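Local coordinates for protein transcriptional regulator (Streptococcus thermophilus LMD-9, PDB 5JUF) that probably activates transcription of competence genes as the DNA-binding receptor of the ComRS cell-to-cell signalling system, here in its apo form, at residues M1-D5 with F112-P116; F207-M211 with Y245-V249. All blocks are in the same frame, centred on the assembly; numbering follows the deposited sequence.

Interaction 1: residues M1-D5 with F112-P116; sequences MNLKD and FDILP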
loop_
_atom_site.group_PDB
_atom_site.type_symbol
_atom_site.label_atom_id
_atom_site.label_comp_id
_atom_site.label_asym_id
_atom_site.label_seq_id
_atom_site.Cartn_x
_atom_site.Cartn_y
_atom_site.Cartn_z
ATOM N N MET A 1 -31.014 -8.657 -4.597
ATOM C CA MET A 1 -30.215 -9.356 -3.599
ATOM C C MET A 1 -29.038 -10.033 -4.277
ATOM O O MET A 1 -29.206 -10.718 -5.278
ATOM C CB MET A 1 -31.064 -10.384 -2.844
ATOM C CG MET A 1 -30.352 -11.068 -1.680
ATOM S SD MET A 1 -31.515 -11.986 -0.652
ATOM C CE MET A 1 -30.503 -12.436 0.754
ATOM N N ASN A 2 -27.844 -9.840 -3.741
ATOM C CA ASN A 2 -26.646 -10.438 -4.311
ATOM C C ASN A 2 -25.926 -11.273 -3.243
ATOM O O ASN A 2 -26.456 -11.540 -2.155
ATOM C CB ASN A 2 -25.747 -9.350 -4.912
ATOM C CG ASN A 2 -25.355 -8.269 -3.899
ATOM O OD1 ASN A 2 -25.231 -8.530 -2.700
ATOM N ND2 ASN A 2 -25.151 -7.045 -4.390
ATOM N N LEU A 3 -24.700 -11.681 -3.575
ATOM C CA LEU A 3 -23.888 -12.466 -2.650
ATOM C C LEU A 3 -23.660 -11.718 -1.341
ATOM O O LEU A 3 -23.781 -12.296 -0.253
ATOM C CB LEU A 3 -22.557 -12.807 -3.322
ATOM C CG LEU A 3 -21.523 -13.640 -2.580
ATOM C CD1 LEU A 3 -22.116 -14.976 -2.236
ATOM C CD2 LEU A 3 -20.286 -13.804 -3.454
ATOM N N LYS A 4 -23.324 -10.429 -1.432
ATOM C CA LYS A 4 -23.050 -9.642 -0.235
ATOM C C LYS A 4 -24.271 -9.595 0.685
ATOM O O LYS A 4 -24.146 -9.793 1.899
ATOM C CB LYS A 4 -22.581 -8.240 -0.653
ATOM C CG LYS A 4 -21.217 -8.264 -1.359
ATOM C CD LYS A 4 -20.774 -6.925 -1.948
ATOM C CE LYS A 4 -19.425 -7.076 -2.696
ATOM N NZ LYS A 4 -19.101 -5.886 -3.576
ATOM N N ASP A 5 -25.465 -9.388 0.112
ATOM C CA ASP A 5 -26.692 -9.344 0.908
ATOM C C ASP A 5 -26.967 -10.674 1.606
ATOM O O ASP A 5 -27.431 -10.698 2.749
ATOM C CB ASP A 5 -27.899 -8.998 0.025
ATOM C CG ASP A 5 -27.793 -7.635 -0.632
ATOM O OD1 ASP A 5 -27.190 -6.719 -0.048
ATOM O OD2 ASP A 5 -28.342 -7.481 -1.742
ATOM N N PHE A 112 -16.108 -6.626 -9.122
ATOM C CA PHE A 112 -16.690 -5.897 -7.996
ATOM C C PHE A 112 -17.538 -6.794 -7.086
ATOM O O PHE A 112 -17.415 -6.754 -5.854
ATOM C CB PHE A 112 -17.539 -4.735 -8.514
ATOM C CG PHE A 112 -18.163 -3.933 -7.404
ATOM C CD1 PHE A 112 -17.409 -3.008 -6.705
ATOM C CD2 PHE A 112 -19.484 -4.143 -7.027
ATOM C CE1 PHE A 112 -17.974 -2.277 -5.653
ATOM C CE2 PHE A 112 -20.059 -3.417 -5.976
ATOM C CZ PHE A 112 -19.298 -2.486 -5.290
ATOM N N ASP A 113 -18.416 -7.598 -7.678
ATOM C CA ASP A 113 -19.413 -8.305 -6.881
ATOM C C ASP A 113 -18.830 -9.450 -6.067
ATOM O O ASP A 113 -19.491 -9.925 -5.135
ATOM C CB ASP A 113 -20.518 -8.826 -7.792
ATOM C CG ASP A 113 -21.327 -7.705 -8.393
ATOM O OD1 ASP A 113 -21.680 -6.780 -7.637
ATOM O OD2 ASP A 113 -21.586 -7.742 -9.606
ATOM N N ILE A 114 -17.614 -9.892 -6.382
ATOM C CA ILE A 114 -16.978 -11.020 -5.698
ATOM C C ILE A 114 -15.795 -10.589 -4.830
ATOM O O ILE A 114 -15.180 -11.439 -4.170
ATOM C CB ILE A 114 -16.557 -12.103 -6.721
ATOM C CG1 ILE A 114 -16.199 -13.438 -6.065
ATOM C CG2 ILE A 114 -15.377 -11.643 -7.579
ATOM C CD1 ILE A 114 -17.299 -14.038 -5.241
ATOM N N LEU A 115 -15.454 -9.249 -4.786
ATOM C CA LEU A 115 -14.282 -8.850 -4.002
ATOM C C LEU A 115 -14.660 -8.377 -2.604
ATOM O O LEU A 115 -15.637 -7.633 -2.441
ATOM C CB LEU A 115 -13.530 -7.723 -4.705
ATOM C CG LEU A 115 -12.857 -8.102 -6.023
ATOM C CD1 LEU A 115 -12.271 -6.856 -6.696
ATOM C CD2 LEU A 115 -11.778 -9.129 -5.738
ATOM N N PRO A 116 -13.871 -8.766 -1.603
ATOM C CA PRO A 116 -14.071 -8.228 -0.254
ATOM C C PRO A 116 -13.612 -6.782 -0.166
ATOM O O PRO A 116 -12.875 -6.268 -1.015
ATOM C CB PRO A 116 -13.205 -9.135 0.630
ATOM C CG PRO A 116 -12.094 -9.597 -0.299
ATOM C CD PRO A 116 -12.776 -9.757 -1.653
HETATM O O HOH W 1 -22.170 -9.225 -4.501
HETATM O O HOH W 2 -21.709 -6.290 -5.091
#
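At the capped N-terminus of helix 3-17, Lys4 reaches across to the turn that follows helix 94-111 and delivers its ammonium group to Phe112. Lys4 NZ donates a hydrogen bond to Phe112 O at 3.0 Å, coming from above the carbonyl plane. The same Lys4 NZ lies over one face of the Phe112 ring, offset toward the rim and 3.9 Å from the ring centroid, a cation-pi contact. Beyond CG the lysine chain is fully extended (chi2 173°, chi3 -177°), which carries NZ as far as the carbonyl and ring of Phe112. Water 2 accepts from Lys4 NZ and donates to Asp113 OD1; these two charged atoms, 4.9 Å apart, are joined through the water and not directly, and the carboxylate probably helps to balance the lysine's charge. Water 1 donates to Asp113 O and accepts a weak, long bond from Lys4 N. Beside this polar bridge, Leu3 CD2 presses on Ile114 CD1 at 3.5 Å, a tight methyl contact. Asn2 and Asp5 form a capping box that fixes the helix start: Asp5 N donates to Asn2 OD1 at 2.9 Å, nearly along the C=O axis, and Asn2 N returns a bond to Asp5 OD2 at 3.1 Å. Leu46 touches both Leu3 and Lys4, while Leu120 of helix 117-130 packs on Lys4, Phe112 and Leu115, joining the first helix to the loop between helices 94-111 and 117-130.

Interaction 2: residues F207-M211 with Y245-V249; sequences FNDLM and YKPSV
Phe207 opens the contact by laying its ring beside that of Tyr245, the planes only 16° from parallel but slid so far apart, with centroids 5.3 Å from each other, that they barely overlap. The closest touch is Phe207 CZ to Tyr245 CB, 3.5 Å, while Phe207 CE2 lies 3.6 Å from Tyr245 CD2. Val249 CG2 meets the edge of the Phe207 ring, 3.9 Å from Phe207 CE1. With CG opposite the backbone N (chi1 180°), the phenyl ring extends from helix 200-219 toward helix 246-260. Val236 and Ile237 of helix 226-240 also pack on it. One residue on, Asn208 ND2 donates to water 3 at 3.2 Å, and this water is also hydrogen-bonded to Tyr245 OH. A turn later Met211, its chain bent at chi2 and chi3, brings Met211 CE within 4.1 Å of Ser248 OG and SD near Val249 CG2. Ser248 spends its hydroxyl proton within its own turn, Ser248 OG donating to Tyr245 O at 2.7 Å. Direct contact between 207-211 and 245-249, both in the tetratricopeptide-type region, therefore rests on apolar packing, and its polar link is the single water between amide and phenol.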
loop_
_atom_site.group_PDB
_atom_site.type_symbol
_atom_site.label_atom_id
_atom_site.label_comp_id
_atom_site.label_asym_id
_atom_site.label_seq_id
_atom_site.Cartn_x
_atom_site.Cartn_y
_atom_site.Cartn_z
ATOM N N PHE A 207 9.144 -1.484 -2.077
ATOM C CA PHE A 207 10.101 -0.500 -2.587
ATOM C C PHE A 207 9.479 0.887 -2.653
ATOM O O PHE A 207 10.090 1.886 -2.243
ATOM C CB PHE A 207 10.615 -0.899 -3.974
ATOM C CG PHE A 207 11.599 0.092 -4.551
ATOM C CD1 PHE A 207 12.949 -0.003 -4.241
ATOM C CD2 PHE A 207 11.168 1.124 -5.376
ATOM C CE1 PHE A 207 13.866 0.906 -4.755
ATOM C CE2 PHE A 207 12.083 2.055 -5.886
ATOM C CZ PHE A 207 13.428 1.946 -5.562
ATOM N N ASN A 208 8.266 0.971 -3.182
ATOM C CA ASN A 208 7.615 2.269 -3.290
ATOM C C ASN A 208 7.343 2.873 -1.913
ATOM O O ASN A 208 7.443 4.092 -1.737
ATOM C CB ASN A 208 6.339 2.126 -4.123
ATOM C CG ASN A 208 6.649 1.883 -5.602
ATOM O OD1 ASN A 208 7.710 2.277 -6.084
ATOM N ND2 ASN A 208 5.739 1.236 -6.315
ATOM N N ASP A 209 7.023 2.042 -0.923
ATOM C CA ASP A 209 6.881 2.558 0.435
ATOM C C ASP A 209 8.209 3.089 0.969
ATOM O O ASP A 209 8.239 4.114 1.658
ATOM C CB ASP A 209 6.333 1.473 1.361
ATOM C CG ASP A 209 4.819 1.332 1.274
ATOM O OD1 ASP A 209 4.185 2.103 0.534
ATOM O OD2 ASP A 209 4.262 0.454 1.965
ATOM N N LEU A 210 9.325 2.408 0.669
ATOM C CA LEU A 210 10.622 2.910 1.123
ATOM C C LEU A 210 10.939 4.263 0.488
ATOM O O LEU A 210 11.484 5.153 1.149
ATOM C CB LEU A 210 11.738 1.891 0.831
ATOM C CG LEU A 210 11.638 0.553 1.599
ATOM C CD1 LEU A 210 12.538 -0.521 1.001
ATOM C CD2 LEU A 210 11.957 0.737 3.068
ATOM N N MET A 211 10.607 4.436 -0.795
ATOM C CA MET A 211 10.845 5.717 -1.461
ATOM C C MET A 211 9.983 6.813 -0.856
ATOM O O MET A 211 10.427 7.959 -0.716
ATOM C CB MET A 211 10.553 5.612 -2.965
ATOM C CG MET A 211 11.448 4.680 -3.760
ATOM S SD MET A 211 13.195 5.112 -3.729
ATOM C CE MET A 211 13.105 6.871 -4.080
ATOM N N TYR A 245 15.148 1.306 -11.160
ATOM C CA TYR A 245 14.927 2.127 -9.973
ATOM C C TYR A 245 16.207 2.393 -9.201
ATOM O O TYR A 245 16.190 3.180 -8.249
ATOM C CB TYR A 245 13.909 1.460 -9.044
ATOM C CG TYR A 245 12.514 1.393 -9.637
ATOM C CD1 TYR A 245 12.158 2.202 -10.718
ATOM C CD2 TYR A 245 11.554 0.520 -9.127
ATOM C CE1 TYR A 245 10.892 2.147 -11.275
ATOM C CE2 TYR A 245 10.282 0.457 -9.676
ATOM C CZ TYR A 245 9.958 1.274 -10.753
ATOM O OH TYR A 245 8.696 1.228 -11.310
ATOM N N LYS A 246 17.306 1.754 -9.580
ATOM C CA LYS A 246 18.540 1.946 -8.829
ATOM C C LYS A 246 19.069 3.368 -8.909
ATOM O O LYS A 246 19.541 3.871 -7.873
ATOM C CB LYS A 246 19.600 0.942 -9.291
ATOM C CG LYS A 246 20.756 0.771 -8.321
ATOM C CD LYS A 246 21.503 -0.539 -8.584
ATOM C CE LYS A 246 22.497 -0.864 -7.466
ATOM N NZ LYS A 246 23.570 -1.807 -7.961
ATOM N N PRO A 247 19.055 4.062 -10.060
ATOM C CA PRO A 247 19.542 5.451 -10.042
ATOM C C PRO A 247 18.826 6.308 -9.013
ATOM O O PRO A 247 19.483 7.127 -8.362
ATOM C CB PRO A 247 19.300 5.931 -11.486
ATOM C CG PRO A 247 19.415 4.688 -12.317
ATOM C CD PRO A 247 18.736 3.626 -11.442
ATOM N N SER A 248 17.513 6.111 -8.808
ATOM C CA SER A 248 16.787 6.929 -7.837
ATOM C C SER A 248 17.301 6.695 -6.421
ATOM O O SER A 248 17.257 7.607 -5.590
ATOM C CB SER A 248 15.273 6.667 -7.920
ATOM O OG SER A 248 14.913 5.388 -7.404
ATOM N N VAL A 249 17.827 5.504 -6.142
ATOM C CA VAL A 249 18.379 5.234 -4.821
ATOM C C VAL A 249 19.728 5.913 -4.650
ATOM O O VAL A 249 20.026 6.453 -3.581
ATOM C CB VAL A 249 18.464 3.719 -4.583
ATOM C CG1 VAL A 249 19.020 3.423 -3.183
ATOM C CG2 VAL A 249 17.079 3.091 -4.752
HETATM O O HOH W 3 6.263 0.706 -9.386
#

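Overall arrangement
Both contacts are partly buried, but they lie on opposite sides of the chain's centre, 37 Å apart between centres and about 19 Å at their nearest atoms, and they share no secondary-structure element. Interaction 1 is farther out and joins the N-terminal helix 3-17 to the loop between helices 94-111 and 117-130; its chemistry is largely polar, built on a charged amine, a carbonyl and two waters. Interaction 2 packs helix 200-219 against the start of helix 246-260 and the residue before it, chiefly through aromatic and aliphatic groups. A phenylalanine takes part in each: in interaction 1 its face meets a cation, in interaction 2 it lies beside a tyrosine ring that it barely overlaps.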